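PDB 3SC6: dTDP-4-dehydrorhamnose reductase from Bacillus anthracis, which catalyses the NADPH-dependent reduction of dTDP-4-dehydro-6-deoxy-L-mannose to dTDP-6-deoxy-L-mannose in the dTDP-L-rhamnose biosynthetic pathway. Local coordinates for residues K5-N14 with L25-D36; A84-S94 with Q139-K147. All blocks are in the same frame, centred on the assembly; numbering follows the deposited sequence.

Contact 1 (K5-N14 with L25-D36); sequences KERVIITGAN and LNPEEYDIYPFD
The ring edge of Tyr33 meets Val8 O in the ring plane, while Arg7 CB approaches Tyr33 CE2 obliquely. Phe35 also takes its neighbour obliquely: Ile9 CG2 lies 3.9 Å from Phe35 CD2. On the other sheet face the Val8 and Tyr30 side chains cross at about a right angle, with Val8 CG1 near Tyr30 CD1, obliquely to the ring. Glu6 runs alongside Tyr30, its carboxylate plane turned 69° from the ring. These side chains flank a parallel ladder. Its straightest rung is Val8 N to Asp31 O, 3.1 Å at 174°. The next, Tyr33 N to Val8 O, is 2.9 Å. Just past strand 6-11, Ala13 N donates to Phe35 O at 3.2 Å, and a water joins Gly12 N to that same oxygen. At the other end Lys5 NZ donates to Pro27 O, 3.0 Å away. Ile10 and Leu25 meet tip to tip through their CD1 atoms. With helix 16-24 between them, the strands form the first beta-alpha-beta unit of the Rossmann fold, and Gly12 touches the bound NADP. Strand 59-62 pairs with the far edge of strand 6-11. Helix 16-24 covers Ile10 and Pro34; helix 45-55 packs on Ile9, Tyr33 and Phe35.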
loop_
_atom_site.group_PDB
_atom_site.type_symbol
_atom_site.label_atom_id
_atom_site.label_comp_id
_atom_site.label_asym_id
_atom_site.label_seq_id
_atom_site.Cartn_x
_atom_site.Cartn_y
_atom_site.Cartn_z
ATOM N N LYS A 5 20.268 7.264 -17.120
ATOM C CA LYS A 5 20.248 5.891 -16.542
ATOM C C LYS A 5 20.143 6.052 -15.019
ATOM O O LYS A 5 21.087 5.753 -14.285
ATOM C CB LYS A 5 21.542 5.166 -16.906
ATOM C CG LYS A 5 21.596 3.677 -16.560
ATOM C CD LYS A 5 20.575 2.874 -17.383
ATOM C CE LYS A 5 20.691 1.369 -17.127
ATOM N NZ LYS A 5 19.751 0.569 -17.958
ATOM N N GLU A 6 18.994 6.525 -14.547
ATOM C CA GLU A 6 18.788 6.731 -13.111
ATOM C C GLU A 6 18.835 5.447 -12.268
ATOM O O GLU A 6 18.666 4.344 -12.772
ATOM C CB GLU A 6 17.521 7.543 -12.866
ATOM C CG GLU A 6 17.603 8.928 -13.498
ATOM C CD GLU A 6 16.362 9.758 -13.282
ATOM O OE1 GLU A 6 15.418 9.273 -12.624
ATOM O OE2 GLU A 6 16.332 10.902 -13.776
ATOM N N ARG A 7 19.040 5.631 -10.969
ATOM C CA ARG A 7 19.159 4.545 -10.001
ATOM C C ARG A 7 17.992 4.597 -9.035
ATOM O O ARG A 7 17.673 5.668 -8.527
ATOM C CB ARG A 7 20.400 4.873 -9.210
ATOM C CG ARG A 7 21.541 5.200 -10.118
ATOM C CD ARG A 7 22.579 5.964 -9.380
ATOM N NE ARG A 7 23.481 6.560 -10.342
ATOM C CZ ARG A 7 24.348 7.514 -10.051
ATOM N NH1 ARG A 7 25.117 8.013 -11.014
ATOM N NH2 ARG A 7 24.418 8.000 -8.815
ATOM N N VAL A 8 17.380 3.451 -8.748
ATOM C CA VAL A 8 16.249 3.418 -7.830
ATOM C C VAL A 8 16.416 2.333 -6.781
ATOM O O VAL A 8 16.729 1.195 -7.105
ATOM C CB VAL A 8 14.916 3.151 -8.571
ATOM C CG1 VAL A 8 14.668 4.216 -9.615
ATOM C CG2 VAL A 8 14.934 1.798 -9.231
ATOM N N ILE A 9 16.229 2.700 -5.519
ATOM C CA ILE A 9 16.335 1.751 -4.418
ATOM C C ILE A 9 14.937 1.412 -3.925
ATOM O O ILE A 9 14.083 2.290 -3.823
ATOM C CB ILE A 9 17.160 2.299 -3.232
ATOM C CG1 ILE A 9 18.626 2.460 -3.633
ATOM C CG2 ILE A 9 17.103 1.345 -2.052
ATOM C CD1 ILE A 9 19.522 2.939 -2.495
ATOM N N ILE A 10 14.705 0.131 -3.640
ATOM C CA ILE A 10 13.411 -0.335 -3.148
ATOM C C ILE A 10 13.595 -1.019 -1.796
ATOM O O ILE A 10 14.281 -2.032 -1.699
ATOM C CB ILE A 10 12.745 -1.326 -4.114
ATOM C CG1 ILE A 10 12.534 -0.676 -5.482
ATOM C CG2 ILE A 10 11.417 -1.783 -3.559
ATOM C CD1 ILE A 10 11.867 -1.583 -6.494
ATOM N N THR A 11 12.994 -0.453 -0.756
ATOM C CA THR A 11 13.094 -1.024 0.583
ATOM C C THR A 11 11.915 -1.977 0.800
ATOM O O THR A 11 10.771 -1.627 0.526
ATOM C CB THR A 11 13.101 0.070 1.664
ATOM O OG1 THR A 11 11.875 0.808 1.613
ATOM C CG2 THR A 11 14.271 1.019 1.454
ATOM N N GLY A 12 12.197 -3.177 1.300
ATOM C CA GLY A 12 11.153 -4.180 1.535
ATOM C C GLY A 12 10.784 -4.830 0.207
ATOM O O GLY A 12 9.606 -4.995 -0.112
ATOM N N ALA A 13 11.812 -5.207 -0.554
ATOM C CA ALA A 13 11.659 -5.832 -1.871
ATOM C C ALA A 13 10.970 -7.199 -1.902
ATOM O O ALA A 13 10.453 -7.590 -2.945
ATOM C CB ALA A 13 13.017 -5.929 -2.552
ATOM N N ASN A 14 10.975 -7.933 -0.790
ATOM C CA ASN A 14 10.328 -9.253 -0.758
ATOM C C ASN A 14 8.827 -9.227 -0.485
ATOM O O ASN A 14 8.154 -10.250 -0.625
ATOM C CB ASN A 14 11.019 -10.189 0.239
ATOM C CG ASN A 14 12.449 -10.496 -0.148
ATOM O OD1 ASN A 14 12.952 -9.997 -1.155
ATOM N ND2 ASN A 14 13.112 -11.329 0.647
ATOM N N LEU A 25 9.295 -2.083 -13.188
ATOM C CA LEU A 25 10.043 -0.873 -13.522
ATOM C C LEU A 25 10.926 -1.249 -14.705
ATOM O O LEU A 25 11.659 -2.236 -14.642
ATOM C CB LEU A 25 10.891 -0.378 -12.352
ATOM C CG LEU A 25 10.128 0.062 -11.108
ATOM C CD1 LEU A 25 11.101 0.462 -10.009
ATOM C CD2 LEU A 25 9.189 1.215 -11.442
ATOM N N ASN A 26 10.843 -0.471 -15.780
ATOM C CA ASN A 26 11.626 -0.734 -16.984
ATOM C C ASN A 26 13.129 -0.749 -16.680
ATOM O O ASN A 26 13.699 0.280 -16.316
ATOM C CB ASN A 26 11.297 0.310 -18.059
ATOM C CG ASN A 26 11.992 0.038 -19.381
ATOM O OD1 ASN A 26 12.690 -0.961 -19.540
ATOM N ND2 ASN A 26 11.781 0.922 -20.346
ATOM N N PRO A 27 13.775 -1.922 -16.829
ATOM C CA PRO A 27 15.212 -2.043 -16.558
ATOM C C PRO A 27 16.101 -1.270 -17.533
ATOM O O PRO A 27 17.249 -0.985 -17.205
ATOM C CB PRO A 27 15.471 -3.549 -16.660
ATOM C CG PRO A 27 14.370 -4.077 -17.499
ATOM C CD PRO A 27 13.181 -3.207 -17.245
ATOM N N GLU A 28 15.590 -0.949 -18.718
ATOM C CA GLU A 28 16.371 -0.196 -19.704
ATOM C C GLU A 28 16.065 1.290 -19.546
ATOM O O GLU A 28 15.848 2.008 -20.517
ATOM C CB GLU A 28 16.081 -0.673 -21.129
ATOM C CG GLU A 28 16.446 -2.133 -21.370
ATOM C CD GLU A 28 16.191 -2.575 -22.799
ATOM O OE1 GLU A 28 15.686 -1.754 -23.597
ATOM O OE2 GLU A 28 16.498 -3.744 -23.129
ATOM N N GLU A 29 16.063 1.728 -18.291
ATOM C CA GLU A 29 15.788 3.110 -17.924
ATOM C C GLU A 29 16.343 3.373 -16.525
ATOM O O GLU A 29 16.884 4.447 -16.256
ATOM C CB GLU A 29 14.279 3.375 -17.945
ATOM C CG GLU A 29 13.880 4.805 -17.585
ATOM C CD GLU A 29 12.369 5.033 -17.609
ATOM O OE1 GLU A 29 11.608 4.073 -17.865
ATOM O OE2 GLU A 29 11.943 6.180 -17.363
ATOM N N TYR A 30 16.206 2.381 -15.642
ATOM C CA TYR A 30 16.687 2.485 -14.271
ATOM C C TYR A 30 17.522 1.287 -13.828
ATOM O O TYR A 30 17.346 0.179 -14.329
ATOM C CB TYR A 30 15.503 2.522 -13.296
ATOM C CG TYR A 30 14.521 3.656 -13.449
ATOM C CD1 TYR A 30 14.729 4.860 -12.801
ATOM C CD2 TYR A 30 13.353 3.501 -14.182
ATOM C CE1 TYR A 30 13.825 5.898 -12.912
ATOM C CE2 TYR A 30 12.438 4.534 -14.297
ATOM C CZ TYR A 30 12.682 5.732 -13.658
ATOM O OH TYR A 30 11.790 6.771 -13.758
ATOM N N ASP A 31 18.431 1.527 -12.885
ATOM C CA ASP A 31 19.272 0.474 -12.319
ATOM C C ASP A 31 18.510 0.161 -11.049
ATOM O O ASP A 31 18.564 0.925 -10.086
ATOM C CB ASP A 31 20.691 0.941 -11.983
ATOM C CG ASP A 31 21.495 1.310 -13.205
ATOM O OD1 ASP A 31 20.995 1.116 -14.329
ATOM O OD2 ASP A 31 22.648 1.764 -13.038
ATOM N N ILE A 32 17.789 -0.953 -11.050
ATOM C CA ILE A 32 16.991 -1.344 -9.893
ATOM C C ILE A 32 17.793 -2.046 -8.805
ATOM O O ILE A 32 18.337 -3.125 -9.025
ATOM C CB ILE A 32 15.834 -2.259 -10.324
ATOM C CG1 ILE A 32 15.006 -1.582 -11.431
ATOM C CG2 ILE A 32 14.976 -2.616 -9.119
ATOM C CD1 ILE A 32 13.864 -2.423 -11.954
ATOM N N TYR A 33 17.853 -1.423 -7.628
ATOM C CA TYR A 33 18.579 -1.975 -6.489
ATOM C C TYR A 33 17.622 -2.360 -5.370
ATOM O O TYR A 33 17.365 -1.562 -4.474
ATOM C CB TYR A 33 19.585 -0.967 -5.941
ATOM C CG TYR A 33 20.659 -0.557 -6.912
ATOM C CD1 TYR A 33 21.861 -1.250 -6.975
ATOM C CD2 TYR A 33 20.482 0.530 -7.753
ATOM C CE1 TYR A 33 22.854 -0.875 -7.855
ATOM C CE2 TYR A 33 21.467 0.910 -8.638
ATOM C CZ TYR A 33 22.651 0.205 -8.685
ATOM O OH TYR A 33 23.634 0.581 -9.566
ATOM N N PRO A 34 17.088 -3.587 -5.418
ATOM C CA PRO A 34 16.169 -4.039 -4.384
ATOM C C PRO A 34 16.911 -4.547 -3.155
ATOM O O PRO A 34 17.989 -5.122 -3.283
ATOM C CB PRO A 34 15.445 -5.198 -5.061
ATOM C CG PRO A 34 16.462 -5.769 -5.974
ATOM C CD PRO A 34 17.270 -4.603 -6.470
ATOM N N PHE A 35 16.336 -4.327 -1.978
ATOM C CA PHE A 35 16.935 -4.770 -0.720
ATOM C C PHE A 35 15.918 -5.395 0.210
ATOM O O PHE A 35 14.834 -4.860 0.420
ATOM C CB PHE A 35 17.634 -3.626 0.016
ATOM C CG PHE A 35 18.858 -3.116 -0.668
ATOM C CD1 PHE A 35 20.099 -3.643 -0.349
ATOM C CD2 PHE A 35 18.781 -2.117 -1.620
ATOM C CE1 PHE A 35 21.241 -3.180 -0.965
ATOM C CE2 PHE A 35 19.921 -1.653 -2.244
ATOM C CZ PHE A 35 21.154 -2.187 -1.915
ATOM N N ASP A 36 16.294 -6.530 0.780
ATOM C CA ASP A 36 15.436 -7.242 1.697
ATOM C C ASP A 36 15.703 -6.680 3.090
ATOM O O ASP A 36 16.515 -5.771 3.264
ATOM C CB ASP A 36 15.755 -8.748 1.655
ATOM C CG ASP A 36 14.837 -9.582 2.556
ATOM O OD1 ASP A 36 13.841 -9.028 3.080
ATOM O OD2 ASP A 36 15.100 -10.798 2.721
HETATM O O HOH W 1 14.841 -2.838 2.531
HETATM O O HOH W 2 11.711 -7.361 2.357
#

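Contact 2 (A84-S94 with Q139-K147); sequences AIGARNVAVAS and QFVKELHNK
The segments 84-94 of helix 76-97 and 139-144 of helix 129-144 run nearly parallel, their axes 8.3 Å apart at closest and crossing at -23°. They are neighbouring helices on one side of the Rossmann-fold sheet. Ala87 and Ala91 point toward the partner helix and keep the backbones close; Ala87 CB rests 4.2 Å from Val141 CG2. Arg88 lays its aliphatic part over one face of the Phe140 ring. Its CG is 3.5 Å from Phe140 CD1, and CB makes a CH-pi contact. The chain then bends at chi2 (-68°) and chi3, which carries the guanidinium away to Asn89. There NE and NH1 grip Asn89 OD1 side-on, holding the charged end apart from the ring. Leu144 CD1 fills in beside Arg88 CG and also meets Val92 CG2 at 4.1 Å. Just past its helix, the His145 ring is bonded to the end of helix 76-97 and the turn after it, through ND1 to Gln95 OE1 and NE2 to Ala99 O. The Ser94 hydroxyl turns elsewhere: OG donates to Val90 O. One face of the His145 ring has Lys147 N over its centre. On the opposite face sits Ser94 CB, in CH-pi contact and 3.8 Å from His145 NE2.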
loop_
_atom_site.group_PDB
_atom_site.type_symbol
_atom_site.label_atom_id
_atom_site.label_comp_id
_atom_site.label_asym_id
_atom_site.label_seq_id
_atom_site.Cartn_x
_atom_site.Cartn_y
_atom_site.Cartn_z
ATOM N N ALA A 84 7.529 4.375 11.818
ATOM C CA ALA A 84 7.862 5.772 12.091
ATOM C C ALA A 84 9.366 6.033 11.995
ATOM O O ALA A 84 9.834 6.693 11.058
ATOM C CB ALA A 84 7.346 6.170 13.459
ATOM N N ILE A 85 10.115 5.514 12.970
ATOM C CA ILE A 85 11.564 5.687 13.009
ATOM C C ILE A 85 12.195 5.231 11.701
ATOM O O ILE A 85 13.124 5.857 11.199
ATOM C CB ILE A 85 12.205 4.932 14.208
ATOM C CG1 ILE A 85 11.614 5.433 15.532
ATOM C CG2 ILE A 85 13.716 5.109 14.221
ATOM C CD1 ILE A 85 11.785 6.915 15.748
ATOM N N GLY A 86 11.677 4.148 11.142
ATOM C CA GLY A 86 12.194 3.620 9.887
ATOM C C GLY A 86 12.067 4.608 8.742
ATOM O O GLY A 86 12.988 4.769 7.945
ATOM N N ALA A 87 10.918 5.271 8.654
ATOM C CA ALA A 87 10.684 6.253 7.600
ATOM C C ALA A 87 11.559 7.475 7.838
ATOM O O ALA A 87 11.992 8.143 6.899
ATOM C CB ALA A 87 9.210 6.653 7.568
ATOM N N ARG A 88 11.817 7.764 9.107
ATOM C CA ARG A 88 12.639 8.907 9.483
ATOM C C ARG A 88 14.091 8.678 9.020
ATOM O O ARG A 88 14.724 9.592 8.487
ATOM C CB ARG A 88 12.488 9.141 10.995
ATOM C CG ARG A 88 13.213 10.337 11.615
ATOM C CD ARG A 88 14.712 10.210 11.610
ATOM N NE ARG A 88 15.100 8.996 12.315
ATOM C CZ ARG A 88 15.264 8.902 13.633
ATOM N NH1 ARG A 88 15.619 7.740 14.166
ATOM N NH2 ARG A 88 15.063 9.954 14.420
ATOM N N ASN A 89 14.593 7.455 9.191
ATOM C CA ASN A 89 15.962 7.102 8.782
ATOM C C ASN A 89 16.123 7.163 7.263
ATOM O O ASN A 89 17.120 7.674 6.750
ATOM C CB ASN A 89 16.327 5.690 9.259
ATOM C CG ASN A 89 16.315 5.553 10.770
ATOM O OD1 ASN A 89 16.253 6.540 11.495
ATOM N ND2 ASN A 89 16.403 4.317 11.251
ATOM N N VAL A 90 15.145 6.618 6.544
ATOM C CA VAL A 90 15.186 6.621 5.081
ATOM C C VAL A 90 15.025 8.048 4.573
ATOM O O VAL A 90 15.521 8.391 3.501
ATOM C CB VAL A 90 14.100 5.709 4.477
ATOM C CG1 VAL A 90 14.066 5.828 2.959
ATOM C CG2 VAL A 90 14.332 4.261 4.913
ATOM N N ALA A 91 14.336 8.878 5.357
ATOM C CA ALA A 91 14.119 10.273 4.997
ATOM C C ALA A 91 15.451 11.010 5.067
ATOM O O ALA A 91 15.842 11.697 4.120
ATOM C CB ALA A 91 13.107 10.906 5.920
ATOM N N VAL A 92 16.144 10.858 6.193
ATOM C CA VAL A 92 17.443 11.495 6.398
ATOM C C VAL A 92 18.393 11.157 5.245
ATOM O O VAL A 92 18.944 12.051 4.605
ATOM C CB VAL A 92 18.084 11.048 7.735
ATOM C CG1 VAL A 92 19.493 11.592 7.866
ATOM C CG2 VAL A 92 17.220 11.478 8.915
ATOM N N ALA A 93 18.564 9.865 4.978
ATOM C CA ALA A 93 19.445 9.404 3.903
ATOM C C ALA A 93 19.031 9.986 2.551
ATOM O O ALA A 93 19.879 10.424 1.770
ATOM C CB ALA A 93 19.452 7.889 3.844
ATOM N N SER A 94 17.731 9.982 2.272
ATOM C CA SER A 94 17.221 10.515 1.015
ATOM C C SER A 94 17.663 11.966 0.858
ATOM O O SER A 94 18.023 12.397 -0.241
ATOM C CB SER A 94 15.697 10.441 0.980
ATOM O OG SER A 94 15.241 9.105 1.116
ATOM N N GLN A 139 4.840 12.133 8.747
ATOM C CA GLN A 139 5.305 13.395 9.306
ATOM C C GLN A 139 6.830 13.509 9.289
ATOM O O GLN A 139 7.345 14.562 8.928
ATOM C CB GLN A 139 4.725 13.639 10.701
ATOM C CG GLN A 139 3.193 13.745 10.731
ATOM C CD GLN A 139 2.639 14.906 9.892
ATOM O OE1 GLN A 139 3.380 15.764 9.416
ATOM N NE2 GLN A 139 1.324 14.940 9.737
ATOM N N PHE A 140 7.569 12.460 9.667
ATOM C CA PHE A 140 9.030 12.588 9.624
ATOM C C PHE A 140 9.506 12.837 8.203
ATOM O O PHE A 140 10.506 13.517 8.004
ATOM C CB PHE A 140 9.802 11.403 10.207
ATOM C CG PHE A 140 9.673 11.239 11.689
ATOM C CD1 PHE A 140 10.375 12.075 12.543
ATOM C CD2 PHE A 140 8.987 10.171 12.231
ATOM C CE1 PHE A 140 10.305 11.910 13.920
ATOM C CE2 PHE A 140 8.924 9.993 13.608
ATOM C CZ PHE A 140 9.585 10.863 14.451
ATOM N N VAL A 141 8.800 12.283 7.217
ATOM C CA VAL A 141 9.175 12.474 5.814
ATOM C C VAL A 141 9.003 13.936 5.402
ATOM O O VAL A 141 9.906 14.520 4.802
ATOM C CB VAL A 141 8.380 11.556 4.859
ATOM C CG1 VAL A 141 8.705 11.884 3.404
ATOM C CG2 VAL A 141 8.664 10.095 5.163
ATOM N N LYS A 142 7.849 14.527 5.713
ATOM C CA LYS A 142 7.604 15.929 5.367
ATOM C C LYS A 142 8.524 16.853 6.145
ATOM O O LYS A 142 8.946 17.895 5.645
ATOM C CB LYS A 142 6.174 16.360 5.696
ATOM C CG LYS A 142 5.034 15.718 4.926
ATOM C CD LYS A 142 3.724 16.331 5.455
ATOM C CE LYS A 142 2.474 15.880 4.725
ATOM N NZ LYS A 142 2.461 16.303 3.293
ATOM N N GLU A 143 8.821 16.468 7.380
ATOM C CA GLU A 143 9.681 17.255 8.261
ATOM C C GLU A 143 11.184 17.198 7.958
ATOM O O GLU A 143 11.882 18.177 8.183
ATOM C CB GLU A 143 9.433 16.818 9.715
ATOM C CG GLU A 143 8.008 17.087 10.221
ATOM C CD GLU A 143 7.733 16.494 11.606
ATOM O OE1 GLU A 143 8.525 15.644 12.067
ATOM O OE2 GLU A 143 6.692 16.840 12.216
ATOM N N LEU A 144 11.684 16.087 7.421
ATOM C CA LEU A 144 13.123 15.979 7.142
ATOM C C LEU A 144 13.546 15.839 5.671
ATOM O O LEU A 144 14.727 15.641 5.387
ATOM C CB LEU A 144 13.687 14.805 7.948
ATOM C CG LEU A 144 13.465 14.886 9.467
ATOM C CD1 LEU A 144 13.980 13.639 10.155
ATOM C CD2 LEU A 144 14.107 16.121 10.060
ATOM N N HIS A 145 12.610 15.955 4.739
ATOM C CA HIS A 145 12.956 15.828 3.323
ATOM C C HIS A 145 12.012 16.715 2.506
ATOM O O HIS A 145 10.893 16.980 2.932
ATOM C CB HIS A 145 12.918 14.348 2.925
ATOM C CG HIS A 145 13.354 14.077 1.521
ATOM N ND1 HIS A 145 14.455 14.687 0.958
ATOM C CD2 HIS A 145 12.906 13.192 0.603
ATOM C CE1 HIS A 145 14.625 14.238 -0.271
ATOM N NE2 HIS A 145 13.703 13.323 -0.509
ATOM N N ASN A 146 12.462 17.187 1.347
ATOM C CA ASN A 146 11.630 18.064 0.518
ATOM C C ASN A 146 11.401 17.644 -0.941
ATOM O O ASN A 146 11.048 18.468 -1.790
ATOM C CB ASN A 146 12.177 19.496 0.593
ATOM C CG ASN A 146 13.620 19.599 0.136
ATOM O OD1 ASN A 146 14.241 18.605 -0.252
ATOM N ND2 ASN A 146 14.164 20.812 0.185
ATOM N N LYS A 147 11.601 16.365 -1.218
ATOM C CA LYS A 147 11.406 15.801 -2.551
ATOM C C LYS A 147 10.784 14.453 -2.278
ATOM O O LYS A 147 11.477 13.438 -2.256
ATOM C CB LYS A 147 12.723 15.622 -3.297
ATOM C CG LYS A 147 13.510 16.890 -3.561
ATOM C CD LYS A 147 14.802 16.548 -4.302
ATOM C CE LYS A 147 15.637 17.778 -4.601
ATOM N NZ LYS A 147 16.889 17.426 -5.340
#

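Contact 1 lies within the sheet and contact 2 between helices packed against it. Their centres are about 19 Å apart; the nearest atoms are about 5 Å apart and do not touch. Contact 1 is held chiefly by backbone hydrogen bonds, with apolar side chains on both faces and polar groups at its ends. Contact 2 relies on alkyl packing and on CH-pi contacts to two rings. Contact 1 buries about twice the surface, 912 against 452 Å², yet it is only partly buried, whereas six of the ten touching residues of contact 2 are buried. Strand 59-62 and helix 45-55 touch both contacts. Contact 1 reaches the NADP directly through Gly12, while Ala87 in contact 2 stays about 9 Å from it.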